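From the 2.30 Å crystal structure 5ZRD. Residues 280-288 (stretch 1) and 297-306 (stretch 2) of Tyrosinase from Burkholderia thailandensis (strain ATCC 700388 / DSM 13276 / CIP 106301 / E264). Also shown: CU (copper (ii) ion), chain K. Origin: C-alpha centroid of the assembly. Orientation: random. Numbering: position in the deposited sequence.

Stretch 1, residues 280-288: IHLAVGGFD
Stretch 2 297-306: IAGANGDMGE

Stretch 1 enters as the last turns of a helix and leaves it through a Schellman motif at Gly286 (phi/psi 136/2), with Gly286 N weakly bonded and Phe287 N bonded to Leu282 O (3.0 and 2.8 Å). Stretch 2 runs in the opposite sense beside it, as loop from Ala298 to Gly302 and a 3-10 segment at 303-305; CA atoms pair Gly285 with Gly305 (3.8 Å), Gly286 with Ala300 (4.4 Å) and Phe287 with Ala298 (5.5 Å). Together they bury 543 Å².

His281 anchors the contact. Its m rotamer, with chi2 at -98°, lets NE2 bind the copper ion at 2.0 Å, alongside three ligand atoms elsewhere in the structure, while ND1 donates to Met304 O (2.9 Å, 151°), so both ring nitrogens are held. Met304 folds back in an mmm conformation, which lays CE over one face of the His281 ring, 3.7 Å from its centroid, and leaves its CG 3.9 Å from Val284 CG1; Val284 is t.

The middle is glycine-rich because the backbones nearly touch. A CB on Gly285 would lie 2.1 Å from Gly305 N, and a CB on Gly305 would clash with Gly285 O. At Gly286 a CB would strike Ala300 O and jam against the preceding carbonyl; instead its CA approaches Ala300 O at 3.1 Å in a CA-H...O contact (163°). Gly302 N gives a weak hydrogen bond to Gly285 O (3.1 Å, 129°). One water donates to Gly286 O (2.7 Å) and accepts from Ala300 N (2.9 Å).

Phe287 leaves its backbone with CB pointing away, yet chi1 -67° (m) and chi2 76° bring the ring back, with Ala298 CB over one face, 3.9 Å from the centroid. Ala298 CB, directed toward stretch 1, also lies 3.6 Å from Gly286 O. Leu282 (m, t) similarly returns CD2 to 3.5 Å from Gly305 O.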

# COMPACT_ATOMS: atom_id res chain seq x y z
N ILE A 280 -13.33 5.08 -36.38
CA ILE A 280 -13.09 6.41 -36.88
C ILE A 280 -11.94 6.99 -36.06
O ILE A 280 -11.08 7.64 -36.59
CB ILE A 280 -14.37 7.29 -36.85
CG1 ILE A 280 -15.42 6.88 -37.90
CG2 ILE A 280 -14.05 8.76 -37.00
CD1 ILE A 280 -14.94 6.89 -39.35
N HIS A 281 -11.95 6.78 -34.76
CA HIS A 281 -10.83 7.13 -33.95
C HIS A 281 -9.54 6.52 -34.49
O HIS A 281 -8.54 7.17 -34.52
CB HIS A 281 -11.06 6.63 -32.52
CG HIS A 281 -11.84 7.56 -31.65
ND1 HIS A 281 -11.22 8.42 -30.76
CD2 HIS A 281 -13.17 7.70 -31.48
CE1 HIS A 281 -12.15 9.04 -30.07
NE2 HIS A 281 -13.36 8.67 -30.52
N LEU A 282 -9.51 5.23 -34.84
CA LEU A 282 -8.26 4.64 -35.23
C LEU A 282 -7.82 5.17 -36.61
O LEU A 282 -6.65 5.37 -36.85
CB LEU A 282 -8.36 3.12 -35.23
CG LEU A 282 -8.66 2.45 -33.89
CD1 LEU A 282 -8.16 1.01 -33.88
CD2 LEU A 282 -8.08 3.20 -32.71
N ALA A 283 -8.75 5.36 -37.53
CA ALA A 283 -8.41 5.85 -38.86
C ALA A 283 -7.81 7.26 -38.77
O ALA A 283 -6.70 7.54 -39.25
CB ALA A 283 -9.63 5.83 -39.73
N VAL A 284 -8.55 8.15 -38.12
CA VAL A 284 -8.11 9.52 -37.94
C VAL A 284 -6.86 9.58 -37.04
O VAL A 284 -6.02 10.46 -37.20
CB VAL A 284 -9.25 10.35 -37.35
CG1 VAL A 284 -8.74 11.70 -36.87
CG2 VAL A 284 -10.38 10.53 -38.35
N GLY A 285 -6.74 8.67 -36.08
CA GLY A 285 -5.69 8.75 -35.03
C GLY A 285 -4.46 7.86 -35.26
O GLY A 285 -3.64 7.72 -34.34
N GLY A 286 -4.33 7.21 -36.43
CA GLY A 286 -3.02 6.72 -36.90
C GLY A 286 -2.97 5.31 -37.49
O GLY A 286 -1.86 4.85 -37.86
N PHE A 287 -4.09 4.59 -37.61
CA PHE A 287 -4.08 3.24 -38.20
C PHE A 287 -4.50 3.28 -39.69
O PHE A 287 -5.63 3.72 -40.05
CB PHE A 287 -5.02 2.33 -37.42
CG PHE A 287 -4.56 2.05 -36.02
CD1 PHE A 287 -4.69 3.01 -35.04
CD2 PHE A 287 -3.98 0.84 -35.69
CE1 PHE A 287 -4.25 2.77 -33.75
CE2 PHE A 287 -3.58 0.59 -34.39
CZ PHE A 287 -3.70 1.56 -33.43
N ASP A 288 -3.58 2.85 -40.54
CA ASP A 288 -3.81 2.54 -41.96
C ASP A 288 -4.81 1.42 -42.04
O ASP A 288 -4.55 0.41 -41.40
CB ASP A 288 -2.49 2.01 -42.57
CG ASP A 288 -2.19 2.60 -43.95
OD1 ASP A 288 -3.05 3.25 -44.59
OD2 ASP A 288 -1.04 2.39 -44.41
N ILE A 297 2.85 -2.52 -37.45
CA ILE A 297 2.97 -1.51 -36.42
C ILE A 297 2.39 -0.21 -36.95
O ILE A 297 2.82 0.25 -38.01
CB ILE A 297 4.46 -1.35 -36.05
CG1 ILE A 297 5.06 -2.67 -35.58
CG2 ILE A 297 4.67 -0.23 -35.05
CD1 ILE A 297 4.29 -3.33 -34.46
N ALA A 298 1.42 0.38 -36.25
CA ALA A 298 0.94 1.73 -36.56
C ALA A 298 1.72 2.75 -35.71
O ALA A 298 1.32 3.10 -34.55
CB ALA A 298 -0.55 1.83 -36.31
N GLY A 299 2.79 3.28 -36.33
CA GLY A 299 3.69 4.25 -35.69
C GLY A 299 3.13 5.67 -35.68
O GLY A 299 3.74 6.54 -35.04
N ALA A 300 1.99 5.92 -36.37
CA ALA A 300 1.35 7.25 -36.28
C ALA A 300 0.52 7.38 -34.99
O ALA A 300 -0.65 7.04 -34.93
CB ALA A 300 0.51 7.52 -37.51
N ASN A 301 1.14 7.87 -33.94
CA ASN A 301 0.51 7.89 -32.62
C ASN A 301 -0.24 9.22 -32.44
O ASN A 301 0.09 10.06 -31.58
CB ASN A 301 1.54 7.68 -31.52
CG ASN A 301 2.08 6.27 -31.43
OD1 ASN A 301 1.37 5.28 -31.70
ND2 ASN A 301 3.30 6.15 -30.94
N GLY A 302 -1.27 9.39 -33.24
CA GLY A 302 -2.08 10.60 -33.22
C GLY A 302 -2.99 10.67 -32.01
O GLY A 302 -3.29 9.68 -31.37
N ASP A 303 -3.42 11.87 -31.67
CA ASP A 303 -4.14 12.02 -30.43
C ASP A 303 -5.45 11.24 -30.41
O ASP A 303 -5.76 10.61 -29.41
CB ASP A 303 -4.32 13.50 -30.08
CG ASP A 303 -3.01 14.18 -29.74
OD1 ASP A 303 -2.36 14.64 -30.70
OD2 ASP A 303 -2.63 14.23 -28.54
N MET A 304 -6.16 11.22 -31.53
CA MET A 304 -7.47 10.55 -31.67
C MET A 304 -7.36 9.02 -31.53
O MET A 304 -8.37 8.36 -31.35
CB MET A 304 -8.09 10.89 -33.03
CG MET A 304 -8.87 12.20 -33.05
SD MET A 304 -10.41 12.15 -32.11
CE MET A 304 -11.39 11.05 -33.10
N GLY A 305 -6.16 8.45 -31.59
CA GLY A 305 -5.97 7.00 -31.71
C GLY A 305 -6.12 6.24 -30.41
O GLY A 305 -6.20 5.04 -30.47
N GLU A 306 -6.15 6.94 -29.27
CA GLU A 306 -6.26 6.38 -27.95
C GLU A 306 -7.10 7.36 -27.11
O GLU A 306 -7.31 8.53 -27.48
CB GLU A 306 -4.89 6.21 -27.29
CG GLU A 306 -4.13 4.94 -27.68
CD GLU A 306 -3.50 4.85 -29.07
OE1 GLU A 306 -3.34 5.88 -29.74
OE2 GLU A 306 -3.17 3.72 -29.48
CU CU K . -14.94 8.77 -29.30
O HOH W 1 0.75 4.55 -38.60